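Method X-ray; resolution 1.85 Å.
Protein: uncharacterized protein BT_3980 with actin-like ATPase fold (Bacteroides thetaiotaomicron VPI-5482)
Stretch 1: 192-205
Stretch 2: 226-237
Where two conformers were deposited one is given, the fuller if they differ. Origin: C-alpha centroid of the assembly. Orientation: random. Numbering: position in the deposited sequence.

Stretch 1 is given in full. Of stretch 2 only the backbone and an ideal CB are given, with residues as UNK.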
# COMPACT_ATOMS: atom_id res chain seq x y z
N GLN A 192 5.73 -16.40 -7.24
CA GLN A 192 4.96 -17.61 -7.21
C GLN A 192 4.63 -18.15 -5.88
O GLN A 192 5.20 -17.75 -4.86
CB GLN A 192 5.67 -18.63 -8.08
CG GLN A 192 7.04 -19.00 -7.69
CD GLN A 192 7.84 -19.35 -8.88
OE1 GLN A 192 7.32 -19.54 -9.99
NE2 GLN A 192 9.15 -19.40 -8.69
N THR A 193 3.69 -19.08 -5.93
CA THR A 193 3.13 -19.67 -4.75
C THR A 193 4.17 -20.16 -3.73
O THR A 193 4.02 -19.82 -2.57
CB THR A 193 2.21 -20.80 -5.15
OG1 THR A 193 1.29 -20.28 -6.13
CG2 THR A 193 1.46 -21.27 -3.97
N GLU A 194 5.18 -20.91 -4.16
CA GLU A 194 6.18 -21.44 -3.20
C GLU A 194 6.92 -20.33 -2.45
O GLU A 194 7.16 -20.48 -1.27
CB GLU A 194 7.19 -22.41 -3.85
CG GLU A 194 8.16 -21.77 -4.83
CD GLU A 194 9.02 -22.78 -5.58
OE1 GLU A 194 9.87 -23.47 -4.97
OE2 GLU A 194 8.87 -22.84 -6.82
N ASP A 195 7.26 -19.23 -3.12
CA ASP A 195 7.94 -18.08 -2.48
C ASP A 195 7.02 -17.31 -1.54
O ASP A 195 7.43 -16.81 -0.48
CB ASP A 195 8.34 -17.02 -3.46
CG ASP A 195 9.37 -17.42 -4.42
OD1 ASP A 195 10.14 -18.36 -4.14
OD2 ASP A 195 9.43 -16.70 -5.45
N ARG A 196 5.77 -17.15 -1.97
CA ARG A 196 4.80 -16.44 -1.15
C ARG A 196 4.63 -17.18 0.19
O ARG A 196 4.66 -16.57 1.25
CB ARG A 196 3.44 -16.35 -1.88
CG ARG A 196 3.46 -15.36 -3.03
CD ARG A 196 2.19 -15.42 -3.87
NE ARG A 196 2.18 -14.35 -4.85
CZ ARG A 196 1.33 -14.22 -5.86
NH1 ARG A 196 0.40 -15.15 -6.13
NH2 ARG A 196 1.44 -13.16 -6.67
N ILE A 197 4.43 -18.50 0.11
CA ILE A 197 4.27 -19.32 1.31
C ILE A 197 5.53 -19.26 2.18
O ILE A 197 5.47 -19.14 3.40
CB ILE A 197 4.00 -20.79 0.96
CG1 ILE A 197 2.65 -20.97 0.26
CG2 ILE A 197 4.01 -21.65 2.21
CD1 ILE A 197 2.61 -22.29 -0.57
N TYR A 198 6.68 -19.32 1.52
CA TYR A 198 7.95 -19.27 2.21
C TYR A 198 8.07 -18.06 3.12
O TYR A 198 8.41 -18.20 4.32
CB TYR A 198 9.06 -19.29 1.19
CG TYR A 198 10.46 -19.24 1.76
CD1 TYR A 198 11.10 -20.38 2.19
CD2 TYR A 198 11.15 -18.04 1.81
CE1 TYR A 198 12.40 -20.34 2.67
CE2 TYR A 198 12.46 -17.97 2.28
CZ TYR A 198 13.08 -19.12 2.72
OH TYR A 198 14.38 -19.06 3.15
N TYR A 199 7.74 -16.88 2.59
CA TYR A 199 7.86 -15.67 3.42
C TYR A 199 6.78 -15.54 4.48
O TYR A 199 7.05 -15.08 5.57
CB TYR A 199 7.99 -14.40 2.55
CG TYR A 199 9.30 -14.35 1.80
CD1 TYR A 199 10.51 -14.12 2.49
CD2 TYR A 199 9.36 -14.50 0.43
CE1 TYR A 199 11.72 -14.11 1.82
CE2 TYR A 199 10.54 -14.46 -0.25
CZ TYR A 199 11.73 -14.28 0.45
OH TYR A 199 12.90 -14.24 -0.25
N LEU A 200 5.57 -16.00 4.19
CA LEU A 200 4.46 -15.95 5.14
C LEU A 200 4.80 -16.81 6.34
O LEU A 200 4.68 -16.38 7.47
CB LEU A 200 3.17 -16.42 4.50
CG LEU A 200 2.52 -15.44 3.52
CD1 LEU A 200 1.48 -16.14 2.68
CD2 LEU A 200 1.92 -14.26 4.25
N LEU A 201 5.32 -18.03 6.07
CA LEU A 201 5.69 -18.93 7.15
C LEU A 201 6.94 -18.49 7.90
O LEU A 201 7.07 -18.77 9.11
CB LEU A 201 5.84 -20.37 6.63
CG LEU A 201 4.54 -20.99 6.04
CD1 LEU A 201 4.77 -22.44 5.47
CD2 LEU A 201 3.41 -20.98 7.05
N TYR A 202 7.87 -17.85 7.19
CA TYR A 202 9.07 -17.33 7.82
C TYR A 202 8.67 -16.29 8.88
O TYR A 202 9.12 -16.34 10.02
CB TYR A 202 10.02 -16.66 6.81
CG TYR A 202 11.24 -16.13 7.49
CD1 TYR A 202 12.32 -16.94 7.69
CD2 TYR A 202 11.29 -14.83 7.96
CE1 TYR A 202 13.42 -16.49 8.35
CE2 TYR A 202 12.41 -14.36 8.64
CZ TYR A 202 13.46 -15.21 8.82
OH TYR A 202 14.60 -14.80 9.47
N VAL A 203 7.85 -15.33 8.48
CA VAL A 203 7.42 -14.29 9.40
C VAL A 203 6.58 -14.87 10.55
O VAL A 203 6.68 -14.45 11.68
CB VAL A 203 6.67 -13.15 8.70
CG1 VAL A 203 6.14 -12.13 9.72
CG2 VAL A 203 7.60 -12.47 7.62
N TRP A 204 5.73 -15.84 10.25
CA TRP A 204 4.92 -16.46 11.28
C TRP A 204 5.82 -17.03 12.38
O TRP A 204 5.53 -16.89 13.57
CB TRP A 204 4.08 -17.61 10.68
CG TRP A 204 2.94 -18.09 11.57
CD1 TRP A 204 3.00 -19.00 12.58
CD2 TRP A 204 1.59 -17.67 11.48
NE1 TRP A 204 1.75 -19.14 13.16
CE2 TRP A 204 0.87 -18.34 12.48
CE3 TRP A 204 0.92 -16.74 10.68
CZ2 TRP A 204 -0.50 -18.11 12.70
CZ3 TRP A 204 -0.43 -16.54 10.87
CH2 TRP A 204 -1.14 -17.24 11.88
N LYS A 205 6.88 -17.74 11.98
CA LYS A 205 7.80 -18.37 12.93
C LYS A 205 8.63 -17.30 13.65
O LYS A 205 8.83 -17.40 14.86
CB LYS A 205 8.70 -19.40 12.22
CG LYS A 205 9.63 -20.24 13.13
CD LYS A 205 8.85 -21.13 14.13
CE LYS A 205 9.75 -21.93 15.08
NZ LYS A 205 10.63 -21.07 15.89
N UNK A 226 -5.93 -22.00 -5.08
CA UNK A 226 -6.15 -23.34 -4.51
C UNK A 226 -4.86 -23.91 -3.90
O UNK A 226 -4.86 -24.38 -2.76
CB UNK A 226 -6.68 -24.29 -5.59
N UNK A 227 -3.76 -23.82 -4.64
CA UNK A 227 -2.46 -24.32 -4.18
C UNK A 227 -1.96 -23.53 -2.98
O UNK A 227 -1.50 -24.11 -1.99
CB UNK A 227 -1.43 -24.26 -5.31
N UNK A 228 -2.04 -22.21 -3.07
CA UNK A 228 -1.65 -21.35 -1.99
C UNK A 228 -2.38 -21.71 -0.68
O UNK A 228 -1.73 -21.92 0.36
CB UNK A 228 -1.92 -19.89 -2.37
N UNK A 229 -3.71 -21.79 -0.74
CA UNK A 229 -4.53 -22.06 0.45
C UNK A 229 -4.30 -23.47 0.99
O UNK A 229 -4.20 -23.68 2.21
CB UNK A 229 -6.01 -21.87 0.12
N UNK A 230 -4.19 -24.45 0.10
CA UNK A 230 -3.96 -25.83 0.57
C UNK A 230 -2.67 -25.96 1.37
O UNK A 230 -2.66 -26.64 2.39
CB UNK A 230 -3.92 -26.79 -0.62
N UNK A 231 -1.61 -25.32 0.90
CA UNK A 231 -0.32 -25.35 1.59
C UNK A 231 -0.33 -24.55 2.87
O UNK A 231 0.16 -25.02 3.89
CB UNK A 231 0.78 -24.82 0.67
N UNK A 232 -0.82 -23.32 2.82
CA UNK A 232 -0.89 -22.52 4.06
C UNK A 232 -1.72 -23.20 5.16
O UNK A 232 -1.33 -23.15 6.34
CB UNK A 232 -1.48 -21.14 3.76
N UNK A 233 -2.84 -23.84 4.80
CA UNK A 233 -3.74 -24.49 5.76
C UNK A 233 -3.10 -25.66 6.52
O UNK A 233 -3.60 -26.06 7.56
CB UNK A 233 -4.99 -24.99 5.03
N UNK A 234 -2.00 -26.21 5.99
CA UNK A 234 -1.33 -27.29 6.68
C UNK A 234 -0.69 -26.78 7.98
O UNK A 234 -0.54 -27.52 8.94
CB UNK A 234 -0.28 -27.93 5.77
N UNK A 235 -0.31 -25.51 7.99
CA UNK A 235 0.40 -24.90 9.09
C UNK A 235 -0.40 -23.85 9.87
O UNK A 235 -0.25 -23.74 11.09
CB UNK A 235 1.68 -24.26 8.55
N UNK A 236 -1.25 -23.09 9.18
CA UNK A 236 -2.02 -22.01 9.80
C UNK A 236 -3.46 -22.46 9.78
O UNK A 236 -4.10 -22.54 8.71
CB UNK A 236 -1.84 -20.67 9.08
N UNK A 237 -3.98 -22.73 10.96
CA UNK A 237 -5.33 -23.25 11.05
C UNK A 237 -6.43 -22.19 10.83
O UNK A 237 -7.55 -22.58 10.51
CB UNK A 237 -5.52 -23.90 12.42

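Stretch 2 runs beside the helix of residues 193-205 with the axes 9.9 Å apart at closest approach and 31° between their directions. The side turned to it meets Thr193, Ile197, Leu200, Leu201 and Trp204, a mostly apolar surface.

Position 226 has nothing of stretch 1 near its CB, and almost any helix-compatible residue would serve; it is Glu226. At 227 the CB points toward stretch 1 and lies 4.4 Å from Thr193 CG2, which favours a small or medium side chain offering a methyl. Thr227 does so, its CG2 3.9 Å from Thr193 CG2.

At 228 the backbone itself comes close: Thr193 CG2 is 3.7 Å from the CA of this position. The CB points sideways, so a flexible apolar chain such as leucine, isoleucine or methionine could bend back toward Ile197. The residue is Leu228 (chi1 t, chi2 p); its CD1 reaches Ile197 CG1 at 3.8 Å.

Position 229 points away and 230 is out of reach, so polar and apolar helix-compatible chains alike would suit; they are selenomethionine Met229 and Asn230.

Position 231 points toward stretch 1, and its ideal CB lies a tight 3.4 Å from Ile197 CD1. Alanine would suit, as would a longer chain whose methylene packs there while its end turns elsewhere. Glu231 is of the latter kind: its carboxylate joins position 234 in a salt bridge.

The CB of 232 points sideways, 5.4 Å from Ile197 CG1, with Leu200 and Leu201 farther along the helix. This leaves room for a branched or long apolar chain. Leu232 fills it, and its CD2 packs 3.8 Å from Leu200 CD1 and 4.2 Å from Ile197 CG2.

Positions 233 and 234 are out of reach of stretch 1, which would accept many side chains there, polar or charged ones included. They hold Lys233 and Lys234; Lys234 NZ donates to Glu231 OE2 at 2.7 Å.

At 235 the CB points toward stretch 1, 4.0 Å from Leu201 CD2, inviting a leucine, methionine or aromatic residue. Phe235 places CD2 3.8 Å from Leu201 CD1, with that methyl oblique to its ring.

At 236 phi and psi (-112/111) are extended, which beta-branched residues accept readily. The CB points toward stretch 1, 4.5 Å from Trp204 CH2, so an aliphatic chain could cover the indole. Ile236 does: CG1 sits 4.0 Å from the centroid of the Trp204 six-membered ring, 4° off its normal, a CH-pi contact. Its CG2 approaches Trp204 CH2 at 3.5 Å.

Position 237 points sideways with nothing of stretch 1 near its CB, and many residues would fit; it is Leu237.

Stretch 2, residues 226-237: ETLMNELKKFIL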
# COMPACT_ATOMS: atom_id res chain seq x y z
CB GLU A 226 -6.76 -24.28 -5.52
CG GLU A 226 -7.20 -25.63 -4.93
CD GLU A 226 -8.00 -26.47 -5.91
OE1 GLU A 226 -8.43 -25.95 -6.98
OE2 GLU A 226 -8.22 -27.66 -5.62
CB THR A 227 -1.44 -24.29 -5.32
OG1 THR A 227 -1.92 -25.13 -6.36
CG2 THR A 227 -0.05 -24.79 -4.86
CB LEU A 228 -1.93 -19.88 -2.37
CG LEU A 228 -1.60 -18.79 -1.37
CD1 LEU A 228 -0.10 -18.76 -1.03
CD2 LEU A 228 -2.09 -17.43 -1.93
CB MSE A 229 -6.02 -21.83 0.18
CG MSE A 229 -6.37 -20.45 -0.25
SE MSE A 229 -6.12 -19.22 1.21
CE MSE A 229 -7.79 -19.66 2.12
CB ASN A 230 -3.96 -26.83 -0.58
CG ASN A 230 -5.35 -27.11 -1.10
OD1 ASN A 230 -6.34 -26.72 -0.47
ND2 ASN A 230 -5.43 -27.80 -2.23
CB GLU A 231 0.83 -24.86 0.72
CG GLU A 231 1.53 -25.96 -0.00
CD GLU A 231 2.24 -26.92 0.99
OE1 GLU A 231 2.96 -26.47 1.93
OE2 GLU A 231 2.03 -28.12 0.84
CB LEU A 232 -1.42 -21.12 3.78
CG LEU A 232 -0.53 -20.15 3.01
CD1 LEU A 232 -1.39 -18.99 2.54
CD2 LEU A 232 0.72 -19.67 3.79
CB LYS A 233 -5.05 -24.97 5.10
CG LYS A 233 -6.11 -23.91 4.86
CD LYS A 233 -7.42 -24.59 4.43
CE LYS A 233 -8.61 -23.62 4.35
NZ LYS A 233 -8.47 -22.58 3.28
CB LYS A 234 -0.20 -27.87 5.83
CG LYS A 234 -0.63 -28.50 4.52
CD LYS A 234 0.57 -29.14 3.81
CE LYS A 234 0.10 -29.86 2.54
NZ LYS A 234 1.24 -30.53 1.85
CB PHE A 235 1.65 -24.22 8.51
CG PHE A 235 2.64 -25.18 7.94
CD1 PHE A 235 3.53 -25.84 8.77
CD2 PHE A 235 2.68 -25.44 6.57
CE1 PHE A 235 4.43 -26.75 8.25
CE2 PHE A 235 3.59 -26.38 6.04
CZ PHE A 235 4.45 -27.01 6.88
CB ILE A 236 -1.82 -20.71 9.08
CG1 ILE A 236 -0.32 -20.35 9.05
CG2 ILE A 236 -2.67 -19.61 9.78
CD1 ILE A 236 0.02 -19.26 8.07
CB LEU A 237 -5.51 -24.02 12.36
CG LEU A 237 -4.50 -25.18 12.55
CD1 LEU A 237 -4.75 -25.98 13.85
CD2 LEU A 237 -4.49 -26.13 11.34
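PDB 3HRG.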